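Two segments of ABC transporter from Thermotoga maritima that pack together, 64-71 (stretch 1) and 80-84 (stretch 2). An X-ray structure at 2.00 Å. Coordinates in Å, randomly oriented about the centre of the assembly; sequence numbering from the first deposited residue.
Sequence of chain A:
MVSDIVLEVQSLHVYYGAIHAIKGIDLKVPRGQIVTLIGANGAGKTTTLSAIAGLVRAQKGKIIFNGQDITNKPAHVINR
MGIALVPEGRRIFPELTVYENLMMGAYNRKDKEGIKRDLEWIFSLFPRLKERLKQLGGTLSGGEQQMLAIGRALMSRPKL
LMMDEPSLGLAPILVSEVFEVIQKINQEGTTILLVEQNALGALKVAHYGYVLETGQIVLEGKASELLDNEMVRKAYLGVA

Stretch 1, residues 64-71: IFNGQDIT
Stretch 2, residues 80-84: RMGIA

Stretch 1 is a hairpin: strand residues 64-65 and 68-69 flank a type I' turn from Phe65 to Gln68, closed by Phe65 N to Gln68 O (2.7 Å) and Gln68 N to Phe65 O (2.8 Å). Asn66 (phi/psi 44/46) and Gly67 (85/-11) occupy the corners; at Gly67 a CB would be jammed against the preceding carbonyl O. Stretch 2 leaves a helix through a Schellman motif at Gly82 (123/5), then enters a strand at Ile83 (-95/110). The nearest CA pair, Phe65 and Ile83, is 8.7 Å apart, and no hydrogen bond crosses the gap; side chains of stretch 1 meet side chains and backbone of stretch 2.

The CA-to-CB bond of Phe65 points toward stretch 2, and chi1 177° (t) with chi2 61° sets the ring against Met81 and Ile83. Ile83 CG1 lies over one face, 4.0 Å from the Phe65 ring centroid and 21° off the normal, a CH-pi arrangement; its closest ring atom is Phe65 CE1, at 3.7 Å. At the edge, Met81 O approaches Phe65 CE2 to 3.5 Å, near the ring plane. An ideal CB on Gly82 would point toward stretch 1, 3.8 Å from Phe65 CZ, but at these backbone angles it would also be jammed against Met81 O, which by itself calls for glycine.

Met81, a selenomethionine, has chi1 -69° (m), chi2 -177° (t) and chi3 91°, between wells. The m/t start carries SE to 3.7 Å from Ile70 CG2, while the chi3 turn places Met81 CE only 3.0 Å from Gln68 NE2, a tight approach for a methyl carbon and an amide nitrogen. Gln68 is fully extended (chi1 -179°, chi2 177°, chi3 -177°), which brings its amide to this point.

Ile70 (chi1 55°, p; chi2 166°, t) also reaches Ile83: the two CD1 atoms, Ile70 CD1 and Ile83 CD1, are 3.9 Å apart, with Ile83 in the m/t rotamer (-67°, -175°). Beyond the contact, Asp69 OD1 accepts from Thr71 N (2.8 Å, 150°) and Thr71 OG1 (2.6 Å).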

# COMPACT_ATOMS: atom_id res chain seq x y z
N ILE A 64 5.08 -0.90 15.40
CA ILE A 64 6.51 -1.12 15.42
C ILE A 64 7.07 -1.30 14.01
O ILE A 64 6.65 -2.19 13.29
CB ILE A 64 6.83 -2.37 16.28
CG1 ILE A 64 6.14 -2.25 17.64
CG2 ILE A 64 8.34 -2.51 16.47
CD1 ILE A 64 6.15 -3.52 18.45
N PHE A 65 8.00 -0.42 13.63
CA PHE A 65 8.63 -0.46 12.32
C PHE A 65 10.06 -0.95 12.53
O PHE A 65 10.84 -0.32 13.26
CB PHE A 65 8.65 0.94 11.70
CG PHE A 65 9.35 1.00 10.38
CD1 PHE A 65 8.89 0.26 9.30
CD2 PHE A 65 10.45 1.83 10.20
CE1 PHE A 65 9.52 0.34 8.06
CE2 PHE A 65 11.08 1.92 8.96
CZ PHE A 65 10.61 1.17 7.88
N ASN A 66 10.40 -2.07 11.89
CA ASN A 66 11.71 -2.70 12.04
C ASN A 66 12.17 -2.74 13.48
O ASN A 66 13.32 -2.40 13.79
CB ASN A 66 12.76 -2.01 11.18
CG ASN A 66 12.75 -2.50 9.76
OD1 ASN A 66 12.77 -3.71 9.51
ND2 ASN A 66 12.74 -1.58 8.81
N GLY A 67 11.27 -3.15 14.37
CA GLY A 67 11.60 -3.26 15.77
C GLY A 67 11.47 -1.99 16.59
O GLY A 67 11.52 -2.05 17.82
N GLN A 68 11.29 -0.85 15.93
CA GLN A 68 11.17 0.42 16.64
C GLN A 68 9.73 0.91 16.78
O GLN A 68 8.97 0.95 15.80
CB GLN A 68 12.00 1.49 15.94
CG GLN A 68 11.94 2.85 16.63
CD GLN A 68 12.82 3.89 15.97
OE1 GLN A 68 12.93 5.02 16.44
NE2 GLN A 68 13.47 3.51 14.88
N ASP A 69 9.35 1.28 18.00
CA ASP A 69 8.02 1.79 18.29
C ASP A 69 7.92 3.18 17.66
O ASP A 69 8.63 4.09 18.06
CB ASP A 69 7.80 1.91 19.80
CG ASP A 69 6.38 2.29 20.16
OD1 ASP A 69 5.76 3.09 19.42
OD2 ASP A 69 5.87 1.80 21.19
N ILE A 70 7.05 3.32 16.66
CA ILE A 70 6.87 4.60 15.98
C ILE A 70 5.45 5.10 16.20
O ILE A 70 4.97 5.96 15.47
CB ILE A 70 7.11 4.49 14.45
CG1 ILE A 70 6.21 3.40 13.86
CG2 ILE A 70 8.58 4.21 14.16
CD1 ILE A 70 6.13 3.44 12.35
N THR A 71 4.79 4.52 17.19
CA THR A 71 3.42 4.87 17.52
C THR A 71 3.27 6.37 17.76
O THR A 71 3.91 6.94 18.64
CB THR A 71 2.95 4.15 18.78
OG1 THR A 71 3.25 2.75 18.66
CG2 THR A 71 1.46 4.32 18.98
N ARG A 80 10.15 9.74 6.34
CA ARG A 80 11.60 9.75 6.19
C ARG A 80 12.23 8.44 6.61
O ARG A 80 13.29 8.07 6.12
N MSE A 81 11.57 7.73 7.53
CA MSE A 81 12.09 6.46 8.00
C MSE A 81 12.03 5.37 6.94
O MSE A 81 12.70 4.35 7.06
CB MSE A 81 11.33 6.02 9.24
CG MSE A 81 11.62 6.90 10.44
SE MSE A 81 10.74 6.28 12.01
CE MSE A 81 12.14 5.13 12.69
N GLY A 82 11.22 5.58 5.91
CA GLY A 82 11.15 4.58 4.86
C GLY A 82 9.78 4.01 4.57
O GLY A 82 9.67 3.09 3.76
N ILE A 83 8.75 4.54 5.22
CA ILE A 83 7.39 4.06 4.97
C ILE A 83 6.71 4.96 3.94
O ILE A 83 6.39 6.11 4.22
CB ILE A 83 6.54 4.05 6.26
CG1 ILE A 83 7.07 3.00 7.22
CG2 ILE A 83 5.07 3.75 5.91
CD1 ILE A 83 6.22 2.83 8.46
N ALA A 84 6.49 4.41 2.74
CA ALA A 84 5.84 5.13 1.65
C ALA A 84 4.37 4.75 1.56
O ALA A 84 4.02 3.57 1.67
CB ALA A 84 6.53 4.82 0.33